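PDB 2UVF: exopolygalacturonase from Yersinia enterocolitica, which probably hydrolyses pectic polygalacturonate from the chain end, releasing digalacturonic acid, as a periplasmic glycoside hydrolase of family 28. Local coordinates for residues 47-52 with 186-191; 226-231 with 237-242; 396-399 with 404-407. One frame throughout, in Å; residues are numbered along the deposited sequence.

Interaction 1: 47-52 with 186-191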
ATOM      1  N   ALA A  47       4.207   9.329  14.145  1.00 40.51           N
ATOM      2  CA  ALA A  47       4.437  10.334  13.108  1.00 42.07           C
ATOM      3  C   ALA A  47       5.041  11.631  13.674  1.00 43.02           C
ATOM      4  O   ALA A  47       4.696  12.742  13.254  1.00 42.77           O
ATOM      5  CB  ALA A  47       3.128  10.624  12.349  1.00 41.77           C
ATOM      6  N   TYR A  48       5.943  11.480  14.641  1.00 44.52           N
ATOM      7  CA  TYR A  48       6.577  12.632  15.277  1.00 45.39           C
ATOM      8  C   TYR A  48       8.024  12.369  15.675  1.00 45.88           C
ATOM      9  O   TYR A  48       8.514  11.233  15.630  1.00 46.19           O
ATOM     10  CB  TYR A  48       5.745  13.150  16.457  1.00 45.39           C
ATOM     11  CG  TYR A  48       5.642  12.191  17.611  1.00 45.91           C
ATOM     12  CD1 TYR A  48       6.608  12.176  18.613  1.00 46.37           C
ATOM     13  CD2 TYR A  48       4.576  11.312  17.710  1.00 46.50           C
ATOM     14  CE1 TYR A  48       6.525  11.305  19.673  1.00 47.15           C
ATOM     15  CE2 TYR A  48       4.477  10.439  18.776  1.00 47.95           C
ATOM     16  CZ  TYR A  48       5.459  10.441  19.755  1.00 46.38           C
ATOM     17  OH  TYR A  48       5.374   9.569  20.810  1.00 46.27           O
ATOM     18  N   ASP A  49       8.686  13.445  16.074  1.00 46.66           N
ATOM     19  CA  ASP A  49      10.130  13.515  16.143  1.00 47.11           C
ATOM     20  C   ASP A  49      10.503  14.390  17.333  1.00 46.84           C
ATOM     21  O   ASP A  49       9.637  14.808  18.086  1.00 46.84           O
ATOM     22  CB  ASP A  49      10.626  14.202  14.859  1.00 47.67           C
ATOM     23  CG  ASP A  49      11.789  13.503  14.255  1.00 49.12           C
ATOM     24  OD1 ASP A  49      12.334  13.995  13.246  1.00 51.24           O
ATOM     25  OD2 ASP A  49      12.156  12.443  14.800  1.00 53.93           O
ATOM     26  N   GLU A  50      11.787  14.689  17.485  1.00 46.87           N
ATOM     27  CA  GLU A  50      12.211  15.747  18.398  1.00 47.20           C
ATOM     28  C   GLU A  50      11.978  17.166  17.852  1.00 47.07           C
ATOM     29  O   GLU A  50      12.006  18.135  18.618  1.00 47.07           O
ATOM     30  CB  GLU A  50      13.673  15.575  18.813  1.00 47.38           C
ATOM     31  CG  GLU A  50      14.687  15.801  17.700  1.00 48.44           C
ATOM     32  CD  GLU A  50      14.984  14.531  16.934  1.00 49.19           C
ATOM     33  OE1 GLU A  50      14.082  13.664  16.848  1.00 47.92           O
ATOM     34  OE2 GLU A  50      16.119  14.399  16.425  1.00 50.90           O
ATOM     35  N   SER A  51      11.762  17.301  16.544  1.00 46.36           N
ATOM     36  CA  SER A  51      11.537  18.631  15.976  1.00 45.69           C
ATOM     37  C   SER A  51      10.368  18.742  14.997  1.00 45.08           C
ATOM     38  O   SER A  51      10.128  19.816  14.446  1.00 45.06           O
ATOM     39  CB  SER A  51      12.823  19.228  15.384  1.00 45.65           C
ATOM     40  OG  SER A  51      13.521  18.303  14.581  1.00 46.46           O
ATOM     41  N   SER A  52       9.641  17.650  14.787  1.00 44.38           N
ATOM     42  CA  SER A  52       8.545  17.658  13.816  1.00 43.67           C
ATOM     43  C   SER A  52       7.372  16.779  14.228  1.00 43.00           C
ATOM     44  O   SER A  52       7.552  15.757  14.875  1.00 42.78           O
ATOM     45  CB  SER A  52       9.046  17.264  12.423  1.00 43.90           C
ATOM     46  OG  SER A  52       9.813  16.075  12.488  1.00 44.53           O
ATOM     47  N   GLY A 186      14.658   4.037  22.292  1.00 58.74           N
ATOM     48  CA  GLY A 186      14.583   5.415  21.803  1.00 57.82           C
ATOM     49  C   GLY A 186      15.735   5.844  20.900  1.00 57.36           C
ATOM     50  O   GLY A 186      15.810   7.013  20.500  1.00 57.37           O
ATOM     51  N   CYS A 187      16.624   4.905  20.570  1.00 56.63           N
ATOM     52  CA  CYS A 187      17.751   5.169  19.681  1.00 56.00           C
ATOM     53  C   CYS A 187      17.302   5.542  18.265  1.00 55.10           C
ATOM     54  O   CYS A 187      16.129   5.398  17.909  1.00 55.26           O
ATOM     55  CB  CYS A 187      18.720   3.968  19.638  1.00 56.37           C
ATOM     56  SG  CYS A 187      18.009   2.313  19.223  1.00 58.58           S
ATOM     57  N   ARG A 188      18.243   6.054  17.477  1.00 53.70           N
ATOM     58  CA  ARG A 188      18.079   6.166  16.042  1.00 52.29           C
ATOM     59  C   ARG A 188      19.373   5.672  15.403  1.00 51.50           C
ATOM     60  O   ARG A 188      20.432   6.289  15.577  1.00 51.50           O
ATOM     61  CB  ARG A 188      17.770   7.609  15.630  1.00 52.26           C
ATOM     62  CG  ARG A 188      17.618   7.813  14.119  1.00 51.94           C
ATOM     63  CD  ARG A 188      17.483   9.282  13.753  1.00 51.90           C
ATOM     64  NE  ARG A 188      16.299   9.849  14.382  1.00 51.07           N
ATOM     65  CZ  ARG A 188      16.157  11.115  14.773  1.00 51.94           C
ATOM     66  NH1 ARG A 188      17.131  12.013  14.610  1.00 52.17           N
ATOM     67  NH2 ARG A 188      15.020  11.483  15.345  1.00 51.44           N
ATOM     68  N   VAL A 189      19.293   4.541  14.702  1.00 50.23           N
ATOM     69  CA  VAL A 189      20.435   4.015  13.953  1.00 49.30           C
ATOM     70  C   VAL A 189      20.516   4.753  12.611  1.00 49.15           C
ATOM     71  O   VAL A 189      19.537   4.784  11.874  1.00 49.21           O
ATOM     72  CB  VAL A 189      20.319   2.480  13.744  1.00 49.16           C
ATOM     73  CG1 VAL A 189      21.532   1.918  13.007  1.00 48.60           C
ATOM     74  CG2 VAL A 189      20.145   1.781  15.065  1.00 48.42           C
ATOM     75  N   GLU A 190      21.669   5.357  12.316  1.00 48.69           N
ATOM     76  CA  GLU A 190      21.888   6.098  11.076  1.00 48.53           C
ATOM     77  C   GLU A 190      22.725   5.300  10.080  1.00 48.05           C
ATOM     78  O   GLU A 190      23.786   4.790  10.433  1.00 47.55           O
ATOM     79  CB  GLU A 190      22.598   7.446  11.322  1.00 48.72           C
ATOM     80  CG  GLU A 190      22.157   8.236  12.552  1.00 50.61           C
ATOM     81  CD  GLU A 190      21.000   9.201  12.301  1.00 53.14           C
ATOM     82  OE1 GLU A 190      20.229   8.998  11.337  1.00 52.90           O
ATOM     83  OE2 GLU A 190      20.865  10.170  13.088  1.00 54.17           O
ATOM     84  N   ILE A 191      22.235   5.205   8.841  1.00 47.74           N
ATOM     85  CA  ILE A 191      23.025   4.737   7.693  1.00 47.04           C
ATOM     86  C   ILE A 191      23.278   5.955   6.783  1.00 47.63           C
ATOM     87  O   ILE A 191      22.423   6.286   5.943  1.00 47.97           O
ATOM     88  CB  ILE A 191      22.283   3.627   6.893  1.00 47.08           C
ATOM     89  CG1 ILE A 191      21.989   2.402   7.784  1.00 46.61           C
ATOM     90  CG2 ILE A 191      23.067   3.239   5.631  1.00 47.01           C
ATOM     91  CD1 ILE A 191      20.972   1.450   7.239  1.00 45.62           C
TER
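Glu50 and Arg188 meet head-on across the gap between the loop 47-52 and the strand 187-191, the carboxylate facing the guanidinium end-on. NH2 of Arg188 gives a hydrogen bond to OE1 of Glu50 at 2.8 Å, while NH1 of Arg188 reaches OE2 of Glu50 at 3.2 Å, making a two-pronged salt bridge. Both oxygens use their syn lone pairs, and the two flat groups are only 12° from coplanar, so the pairing resists rotation about the last bonds of either side chain. A second acid approaches obliquely: OD2 of Asp49 makes a salt bridge to NH2 of Arg188 at 3.1 Å, its carboxylate plane turned 51° from the guanidinium. That nitrogen therefore serves two carboxylates, and the guanidinium charge would probably offset the repulsion between the two acids.

Arg188 gets there by running straight out from the strand, with CG trans to the backbone N (chi1 179°), before bending at chi3. On the other side, the backbone N of Asp49 makes a weak bond to O of Ser52 that closes the turn carrying both acids. Pro154 touches the side chains of Glu50 and Arg188 alike. The network thus ties the fibronectin type III domain, just before its strand 53-58, to an early strand of the right-handed beta-helix, where Arg188 also packs on Ile156 of strand 156-158 and on Thr208 and Asn210 of strand 207-211.

Interaction 2: 226-231 with 237-242. With ADA (alpha-D-galactopyranuronic acid), chain C; SO4 (sulfate ion), chain D.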
ATOM      1  N   TYR A 226      20.529 -14.611   4.135  1.00 39.79           N
ATOM      2  CA  TYR A 226      19.103 -14.557   4.455  1.00 39.40           C
ATOM      3  C   TYR A 226      18.716 -15.933   5.010  1.00 39.49           C
ATOM      4  O   TYR A 226      18.326 -16.826   4.246  1.00 39.09           O
ATOM      5  CB  TYR A 226      18.252 -14.208   3.207  1.00 38.91           C
ATOM      6  CG  TYR A 226      18.704 -12.970   2.434  1.00 38.67           C
ATOM      7  CD1 TYR A 226      18.163 -11.709   2.713  1.00 38.91           C
ATOM      8  CD2 TYR A 226      19.665 -13.062   1.417  1.00 39.25           C
ATOM      9  CE1 TYR A 226      18.573 -10.570   2.006  1.00 38.72           C
ATOM     10  CE2 TYR A 226      20.084 -11.933   0.705  1.00 38.18           C
ATOM     11  CZ  TYR A 226      19.525 -10.690   1.004  1.00 39.36           C
ATOM     12  OH  TYR A 226      19.920  -9.566   0.307  1.00 38.54           O
ATOM     13  N   PRO A 227      18.832 -16.113   6.345  1.00 39.70           N
ATOM     14  CA  PRO A 227      18.568 -17.423   6.916  1.00 39.98           C
ATOM     15  C   PRO A 227      17.065 -17.590   7.121  1.00 39.98           C
ATOM     16  O   PRO A 227      16.313 -16.661   6.821  1.00 40.60           O
ATOM     17  CB  PRO A 227      19.340 -17.398   8.240  1.00 40.06           C
ATOM     18  CG  PRO A 227      19.495 -15.936   8.608  1.00 40.57           C
ATOM     19  CD  PRO A 227      19.152 -15.108   7.380  1.00 40.07           C
ATOM     20  N   ALA A 228      16.619 -18.749   7.605  1.00 39.35           N
ATOM     21  CA  ALA A 228      15.178 -19.016   7.702  1.00 38.46           C
ATOM     22  C   ALA A 228      14.463 -17.851   8.382  1.00 37.58           C
ATOM     23  O   ALA A 228      14.961 -17.308   9.369  1.00 38.02           O
ATOM     24  CB  ALA A 228      14.909 -20.331   8.436  1.00 38.67           C
ATOM     25  N   GLY A 229      13.291 -17.483   7.853  1.00 36.99           N
ATOM     26  CA  GLY A 229      12.607 -16.256   8.246  1.00 34.69           C
ATOM     27  C   GLY A 229      11.284 -16.427   8.944  1.00 33.90           C
ATOM     28  O   GLY A 229      11.154 -16.024  10.090  1.00 34.77           O
ATOM     29  N   TYR A 230      10.292 -16.997   8.258  1.00 32.60           N
ATOM     30  CA  TYR A 230       8.919 -17.064   8.779  1.00 31.34           C
ATOM     31  C   TYR A 230       8.041 -17.966   7.916  1.00 31.14           C
ATOM     32  O   TYR A 230       8.391 -18.260   6.772  1.00 31.55           O
ATOM     33  CB  TYR A 230       8.297 -15.643   8.826  1.00 30.90           C
ATOM     34  CG  TYR A 230       7.969 -15.073   7.455  1.00 29.24           C
ATOM     35  CD1 TYR A 230       6.662 -15.088   6.969  1.00 30.49           C
ATOM     36  CD2 TYR A 230       8.970 -14.542   6.636  1.00 27.47           C
ATOM     37  CE1 TYR A 230       6.355 -14.589   5.692  1.00 30.05           C
ATOM     38  CE2 TYR A 230       8.678 -14.045   5.387  1.00 28.24           C
ATOM     39  CZ  TYR A 230       7.370 -14.067   4.913  1.00 28.88           C
ATOM     40  OH  TYR A 230       7.076 -13.566   3.658  1.00 30.83           O
ATOM     41  N   ARG A 231       6.902 -18.379   8.455  0.50 30.99           N
ATOM     42  CA  ARG A 231       5.823 -18.940   7.666  0.50 31.57           C
ATOM     43  C   ARG A 231       4.688 -17.913   7.650  0.50 32.16           C
ATOM     44  O   ARG A 231       4.332 -17.370   8.690  0.50 31.75           O
ATOM     45  CB  ARG A 231       5.338 -20.258   8.271  0.50 31.56           C
ATOM     46  CG  ARG A 231       6.259 -21.444   8.039  0.50 31.91           C
ATOM     47  CD  ARG A 231       5.980 -22.578   9.036  0.50 33.46           C
ATOM     48  NE  ARG A 231       6.454 -23.874   8.546  0.50 34.14           N
ATOM     49  CZ  ARG A 231       7.697 -24.335   8.694  0.50 35.17           C
ATOM     50  NH1 ARG A 231       8.628 -23.608   9.308  0.50 35.20           N
ATOM     51  NH2 ARG A 231       8.015 -25.526   8.211  0.50 36.29           N
ATOM     52  N   THR A 237       2.967 -24.337   5.105  1.00 38.79           N
ATOM     53  CA  THR A 237       3.880 -25.467   5.305  1.00 39.01           C
ATOM     54  C   THR A 237       5.322 -25.249   4.842  1.00 38.06           C
ATOM     55  O   THR A 237       6.231 -25.932   5.303  1.00 37.80           O
ATOM     56  CB  THR A 237       3.266 -26.821   4.813  1.00 39.29           C
ATOM     57  OG1 THR A 237       2.798 -26.708   3.469  1.00 40.86           O
ATOM     58  CG2 THR A 237       2.086 -27.210   5.697  1.00 40.30           C
ATOM     59  N   ILE A 238       5.533 -24.263   3.975  1.00 37.54           N
ATOM     60  CA  ILE A 238       6.861 -23.950   3.456  1.00 35.78           C
ATOM     61  C   ILE A 238       7.427 -22.683   4.126  1.00 36.73           C
ATOM     62  O   ILE A 238       6.811 -21.605   4.099  1.00 37.17           O
ATOM     63  CB  ILE A 238       6.844 -23.875   1.889  1.00 36.06           C
ATOM     64  CG1 ILE A 238       6.300 -25.191   1.305  1.00 33.96           C
ATOM     65  CG2 ILE A 238       8.227 -23.510   1.325  1.00 33.99           C
ATOM     66  CD1 ILE A 238       5.845 -25.116  -0.145  1.00 34.84           C
ATOM     67  N   GLU A 239       8.590 -22.839   4.755  1.00 36.30           N
ATOM     68  CA  GLU A 239       9.297 -21.751   5.423  1.00 36.14           C
ATOM     69  C   GLU A 239       9.933 -20.818   4.389  1.00 35.89           C
ATOM     70  O   GLU A 239      10.505 -21.276   3.393  1.00 35.54           O
ATOM     71  CB  GLU A 239      10.370 -22.340   6.353  1.00 35.87           C
ATOM     72  CG  GLU A 239      11.310 -21.349   7.050  1.00 37.21           C
ATOM     73  CD  GLU A 239      10.784 -20.790   8.359  1.00 39.26           C
ATOM     74  OE1 GLU A 239       9.599 -20.994   8.693  1.00 40.62           O
ATOM     75  OE2 GLU A 239      11.567 -20.126   9.065  1.00 41.08           O
ATOM     76  N   ARG A 240       9.836 -19.514   4.642  1.00 35.11           N
ATOM     77  CA  ARG A 240      10.363 -18.509   3.720  1.00 34.05           C
ATOM     78  C   ARG A 240      11.635 -17.895   4.299  1.00 33.48           C
ATOM     79  O   ARG A 240      11.804 -17.852   5.521  1.00 33.99           O
ATOM     80  CB  ARG A 240       9.301 -17.435   3.458  1.00 34.01           C
ATOM     81  CG  ARG A 240       8.149 -17.935   2.634  1.00 32.17           C
ATOM     82  CD  ARG A 240       7.056 -16.907   2.547  1.00 30.56           C
ATOM     83  NE  ARG A 240       6.119 -17.217   1.475  1.00 27.55           N
ATOM     84  CZ  ARG A 240       5.212 -16.369   0.999  1.00 27.95           C
ATOM     85  NH1 ARG A 240       5.101 -15.139   1.488  1.00 28.67           N
ATOM     86  NH2 ARG A 240       4.419 -16.752   0.022  1.00 25.51           N
ATOM     87  N   PRO A 241      12.544 -17.417   3.436  1.00 32.96           N
ATOM     88  CA  PRO A 241      13.708 -16.824   4.048  1.00 32.58           C
ATOM     89  C   PRO A 241      13.381 -15.465   4.667  1.00 32.63           C
ATOM     90  O   PRO A 241      12.281 -14.922   4.449  1.00 31.86           O
ATOM     91  CB  PRO A 241      14.675 -16.670   2.875  1.00 33.01           C
ATOM     92  CG  PRO A 241      13.814 -16.515   1.686  1.00 32.10           C
ATOM     93  CD  PRO A 241      12.603 -17.365   1.963  1.00 32.93           C
ATOM     94  N   ALA A 242      14.331 -14.938   5.440  1.00 31.47           N
ATOM     95  CA  ALA A 242      14.258 -13.590   5.937  1.00 31.75           C
ATOM     96  C   ALA A 242      14.288 -12.582   4.769  1.00 31.65           C
ATOM     97  O   ALA A 242      14.922 -12.815   3.735  1.00 30.30           O
ATOM     98  CB  ALA A 242      15.416 -13.321   6.890  1.00 32.02           C
TER
HETATM   99  C1  ADA C   2      -1.102 -13.200  -2.233  1.00 48.63           C
HETATM  100  C2  ADA C   2      -1.523 -12.116  -1.219  1.00 49.10           C
HETATM  101  C3  ADA C   2      -0.258 -11.325  -0.831  1.00 48.76           C
HETATM  102  C4  ADA C   2       0.808 -12.284  -0.215  1.00 47.80           C
HETATM  103  C5  ADA C   2       1.149 -13.400  -1.227  1.00 46.90           C
HETATM  104  C6  ADA C   2       2.171 -14.492  -0.809  1.00 46.04           C
HETATM  105  O2  ADA C   2      -2.551 -11.263  -1.758  1.00 46.13           O
HETATM  106  O3  ADA C   2      -0.581 -10.251   0.048  1.00 50.89           O
HETATM  107  O4  ADA C   2       0.353 -12.850   1.019  1.00 46.13           O
HETATM  108  O5  ADA C   2      -0.062 -14.075  -1.688  1.00 47.28           O
HETATM  109  O6B ADA C   2       1.833 -15.678  -1.018  1.00 45.16           O
HETATM  110  O6A ADA C   2       3.268 -14.143  -0.307  1.00 43.57           O
HETATM  111  S   SO4 D1607       7.456 -19.104  12.349  1.00 56.34           S
HETATM  112  O1  SO4 D1607       8.828 -18.618  12.181  1.00 54.56           O
HETATM  113  O2  SO4 D1607       6.559 -18.606  11.293  1.00 52.63           O
HETATM  114  O3  SO4 D1607       7.455 -20.574  12.301  1.00 55.79           O
HETATM  115  O4  SO4 D1607       7.006 -18.653  13.670  1.00 56.08           O
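One carbonyl takes two consecutive amides here: O of Arg240 accepts from N of Gly229 at 2.8 Å and from N of Tyr230 at 3.2 Å. The Gly229 amide lies in the carbonyl plane, whereas the Tyr230 amide is tilted 28° from it. This is a classic beta bulge. At the bulge, CA of Gly229 lies 3.5 Å from N of Ala242, and glycine has no side chain to crowd that approach. The return bond, from N of Arg240 to O of Tyr230, completes the pair beside the bulge, and N of Ala242 donates to O of Pro227 farther along.

The two strands form a small antiparallel hairpin that projects from the beta-helix and delivers Arg240 to the sugar pocket. CB of Arg240 lies over one face of the Tyr230 ring, 4.3 Å from the centroid, a CH-pi contact; from there the chain runs extended to NE and carries the guanidinium to the sugar. The hydroxyl of Tyr230 sits at the guanidinium edge, weakly bonded to NH1 of Arg240. NH1 and NH2 of Arg240 both donate to O6A of the galacturonate, and NH2 also to O6B, so three bonds hold the sugar carboxylate.

At the outer end, Arg231 turns its guanidinium over CB of Glu239, with NH1 of Arg231 2.9 Å from OE1 of Glu239 in a salt bridge. N of Arg231 donates to O2 of a sulfate, probably from the crystallisation liquor, which Arg337 also binds.

Interaction 3: 396-399 with 404-407. With ADA (alpha-D-galactopyranuronic acid), chain C.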
ATOM      1  N   ASN A 396       2.337   8.585  -0.510  1.00 25.11           N
ATOM      2  CA  ASN A 396       3.182   7.588  -1.174  1.00 24.65           C
ATOM      3  C   ASN A 396       3.192   7.799  -2.675  1.00 23.63           C
ATOM      4  O   ASN A 396       2.209   8.224  -3.244  1.00 24.67           O
ATOM      5  CB  ASN A 396       2.689   6.161  -0.853  1.00 25.02           C
ATOM      6  CG  ASN A 396       3.248   5.595   0.456  1.00 24.11           C
ATOM      7  OD1 ASN A 396       3.625   4.420   0.521  1.00 23.53           O
ATOM      8  ND2 ASN A 396       3.299   6.408   1.493  1.00 25.96           N
ATOM      9  N   PHE A 397       4.321   7.531  -3.314  1.00 23.36           N
ATOM     10  CA  PHE A 397       4.373   7.354  -4.762  1.00 22.74           C
ATOM     11  C   PHE A 397       4.477   5.839  -5.036  1.00 22.38           C
ATOM     12  O   PHE A 397       5.321   5.181  -4.457  1.00 22.68           O
ATOM     13  CB  PHE A 397       5.578   8.112  -5.350  1.00 22.14           C
ATOM     14  CG  PHE A 397       5.824   7.865  -6.834  1.00 22.86           C
ATOM     15  CD1 PHE A 397       5.302   8.724  -7.803  1.00 21.46           C
ATOM     16  CD2 PHE A 397       6.623   6.800  -7.254  1.00 23.63           C
ATOM     17  CE1 PHE A 397       5.545   8.506  -9.148  1.00 20.82           C
ATOM     18  CE2 PHE A 397       6.867   6.577  -8.602  1.00 21.80           C
ATOM     19  CZ  PHE A 397       6.328   7.429  -9.546  1.00 20.90           C
ATOM     20  N   PHE A 398       3.612   5.302  -5.895  1.00 22.17           N
ATOM     21  CA  PHE A 398       3.627   3.849  -6.228  1.00 21.85           C
ATOM     22  C   PHE A 398       3.905   3.644  -7.713  1.00 21.59           C
ATOM     23  O   PHE A 398       3.176   4.149  -8.549  1.00 20.61           O
ATOM     24  CB  PHE A 398       2.314   3.138  -5.867  1.00 21.63           C
ATOM     25  CG  PHE A 398       2.070   2.992  -4.397  1.00 23.71           C
ATOM     26  CD1 PHE A 398       2.534   1.873  -3.701  1.00 25.01           C
ATOM     27  CD2 PHE A 398       1.351   3.959  -3.701  1.00 22.72           C
ATOM     28  CE1 PHE A 398       2.300   1.742  -2.319  1.00 22.49           C
ATOM     29  CE2 PHE A 398       1.106   3.828  -2.348  1.00 21.53           C
ATOM     30  CZ  PHE A 398       1.584   2.722  -1.655  1.00 22.17           C
ATOM     31  N   ASP A 399       4.981   2.909  -8.014  1.00 21.74           N
ATOM     32  CA  ASP A 399       5.273   2.371  -9.353  1.00 22.12           C
ATOM     33  C   ASP A 399       5.863   0.964  -9.085  1.00 22.42           C
ATOM     34  O   ASP A 399       7.055   0.810  -8.771  1.00 22.88           O
ATOM     35  CB  ASP A 399       6.266   3.291 -10.101  1.00 21.51           C
ATOM     36  CG  ASP A 399       6.316   3.025 -11.579  1.00 22.49           C
ATOM     37  OD1 ASP A 399       5.298   3.271 -12.254  1.00 23.93           O
ATOM     38  OD2 ASP A 399       7.390   2.592 -12.082  1.00 24.46           O
ATOM     39  N   CYS A 404      -0.263  -2.372  -5.841  1.00 25.64           N
ATOM     40  CA  CYS A 404       0.298  -1.243  -5.122  1.00 25.57           C
ATOM     41  C   CYS A 404       0.075  -1.387  -3.624  1.00 26.10           C
ATOM     42  O   CYS A 404       1.031  -1.403  -2.866  1.00 26.98           O
ATOM     43  CB  CYS A 404      -0.264   0.083  -5.657  1.00 24.57           C
ATOM     44  SG  CYS A 404      -0.012   0.354  -7.451  1.00 23.30           S
ATOM     45  N   ILE A 405      -1.184  -1.429  -3.198  1.00 26.60           N
ATOM     46  CA  ILE A 405      -1.521  -1.728  -1.817  1.00 27.03           C
ATOM     47  C   ILE A 405      -2.400  -2.974  -1.835  1.00 28.00           C
ATOM     48  O   ILE A 405      -3.429  -3.022  -2.521  1.00 27.28           O
ATOM     49  CB  ILE A 405      -2.213  -0.545  -1.067  1.00 27.65           C
ATOM     50  CG1 ILE A 405      -1.325   0.702  -1.084  1.00 27.01           C
ATOM     51  CG2 ILE A 405      -2.584  -0.937   0.387  1.00 25.59           C
ATOM     52  CD1 ILE A 405      -2.087   1.988  -0.775  1.00 26.49           C
ATOM     53  N   ASN A 406      -1.944  -4.000  -1.121  1.00 28.05           N
ATOM     54  CA  ASN A 406      -2.669  -5.251  -1.057  1.00 28.46           C
ATOM     55  C   ASN A 406      -3.125  -5.526   0.368  1.00 28.43           C
ATOM     56  O   ASN A 406      -2.393  -5.255   1.317  1.00 28.22           O
ATOM     57  CB  ASN A 406      -1.770  -6.393  -1.536  1.00 28.59           C
ATOM     58  CG  ASN A 406      -2.489  -7.718  -1.547  1.00 28.06           C
ATOM     59  OD1 ASN A 406      -2.445  -8.474  -0.580  1.00 28.07           O
ATOM     60  ND2 ASN A 406      -3.174  -7.995  -2.631  1.00 26.60           N
ATOM     61  N   PHE A 407      -4.331  -6.064   0.513  1.00 28.51           N
ATOM     62  CA  PHE A 407      -4.827  -6.504   1.838  1.00 28.54           C
ATOM     63  C   PHE A 407      -5.072  -7.988   1.839  1.00 28.43           C
ATOM     64  O   PHE A 407      -5.715  -8.509   0.947  1.00 28.54           O
ATOM     65  CB  PHE A 407      -6.095  -5.762   2.242  1.00 27.91           C
ATOM     66  CG  PHE A 407      -5.905  -4.288   2.348  1.00 28.53           C
ATOM     67  CD1 PHE A 407      -5.339  -3.733   3.487  1.00 25.83           C
ATOM     68  CD2 PHE A 407      -6.283  -3.448   1.293  1.00 27.74           C
ATOM     69  CE1 PHE A 407      -5.159  -2.363   3.576  1.00 28.18           C
ATOM     70  CE2 PHE A 407      -6.105  -2.081   1.382  1.00 28.65           C
ATOM     71  CZ  PHE A 407      -5.528  -1.533   2.521  1.00 27.24           C
TER
HETATM   72  C1  ADA C   2      -1.102 -13.200  -2.233  1.00 48.63           C
HETATM   73  C2  ADA C   2      -1.523 -12.116  -1.219  1.00 49.10           C
HETATM   74  C3  ADA C   2      -0.258 -11.325  -0.831  1.00 48.76           C
HETATM   75  C4  ADA C   2       0.808 -12.284  -0.215  1.00 47.80           C
HETATM   76  C5  ADA C   2       1.149 -13.400  -1.227  1.00 46.90           C
HETATM   77  C6  ADA C   2       2.171 -14.492  -0.809  1.00 46.04           C
HETATM   78  O2  ADA C   2      -2.551 -11.263  -1.758  1.00 46.13           O
HETATM   79  O3  ADA C   2      -0.581 -10.251   0.048  1.00 50.89           O
HETATM   80  O4  ADA C   2       0.353 -12.850   1.019  1.00 46.13           O
HETATM   81  O5  ADA C   2      -0.062 -14.075  -1.688  1.00 47.28           O
HETATM   82  O6B ADA C   2       1.833 -15.678  -1.018  1.00 45.16           O
HETATM   83  O6A ADA C   2       3.268 -14.143  -0.307  1.00 43.57           O
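Phe398 reaches across the inside of the parallel beta-helix to Cys404 and Ile405, joining strand 397-399 to the beginning of strand 405-408 on the far side of a short turn. The contact is wholly buried and mostly apolar. The CZ atom of Phe398 comes to 3.6 Å from CG1 of Ile405, and CD1 of Ile405 lies nearly as close to the same end of the ring. These two side chains run at about a right angle, and the CZ end of the ring meets CG1 and CD1 of Ile405. That branch is placed by chi1 of -58°, which sets CG1 opposite the carbonyl carbon. Nearer the base of the ring, CB of Cys404 packs 3.9 Å from CD1 of Phe398. The closest approach is to a polar atom: CE1 of Phe398 lies 3.4 Å from the carbonyl O of Cys404, which stands oblique to the ring.

The sulfur adds an oblique contact: SG of Cys404 is 5.4 Å from the centroid of the Phe398 ring and 48° off its normal, so it is not centred over the face. It lies closer to the root of the side chain, 4.0 Å from CB of Phe398. Other aromatic groups bracket the phenylalanine, which stacks with His372 and meets the Phe431 ring at nearly parallel planes.

One residue past Ile405, Asn406 points its amide into the sugar pocket, where His355 and Arg240 bind the same galacturonate. Its CG is trans to the backbone N (chi1 -178°), and OD1 of Asn406 accepts a hydrogen bond from O3 of the sugar at 2.7 Å.

Interaction 1 is a surface contact made of charge, joining the fibronectin type III domain to the beta-helix. Interaction 3, centred about 4 Å from the centre of the chain, is buried and apolar, linking two strands within the beta-helix, to which the strand of interaction 1 also belongs. Between these extremes stands interaction 2, a partly buried hairpin where backbone hydrogen bonds, a salt bridge and a CH-pi contact mix. Interactions 2 and 3 do not touch, with nearest atoms about 10 Å apart, yet a residue of each pair of segments reaches the same galacturonate: 237-242 supplies a partner for its carboxylate, 404-407 one for its O3 hydroxyl. Interaction 1, centred 25 Å from interaction 3, contributes nothing to that sugar.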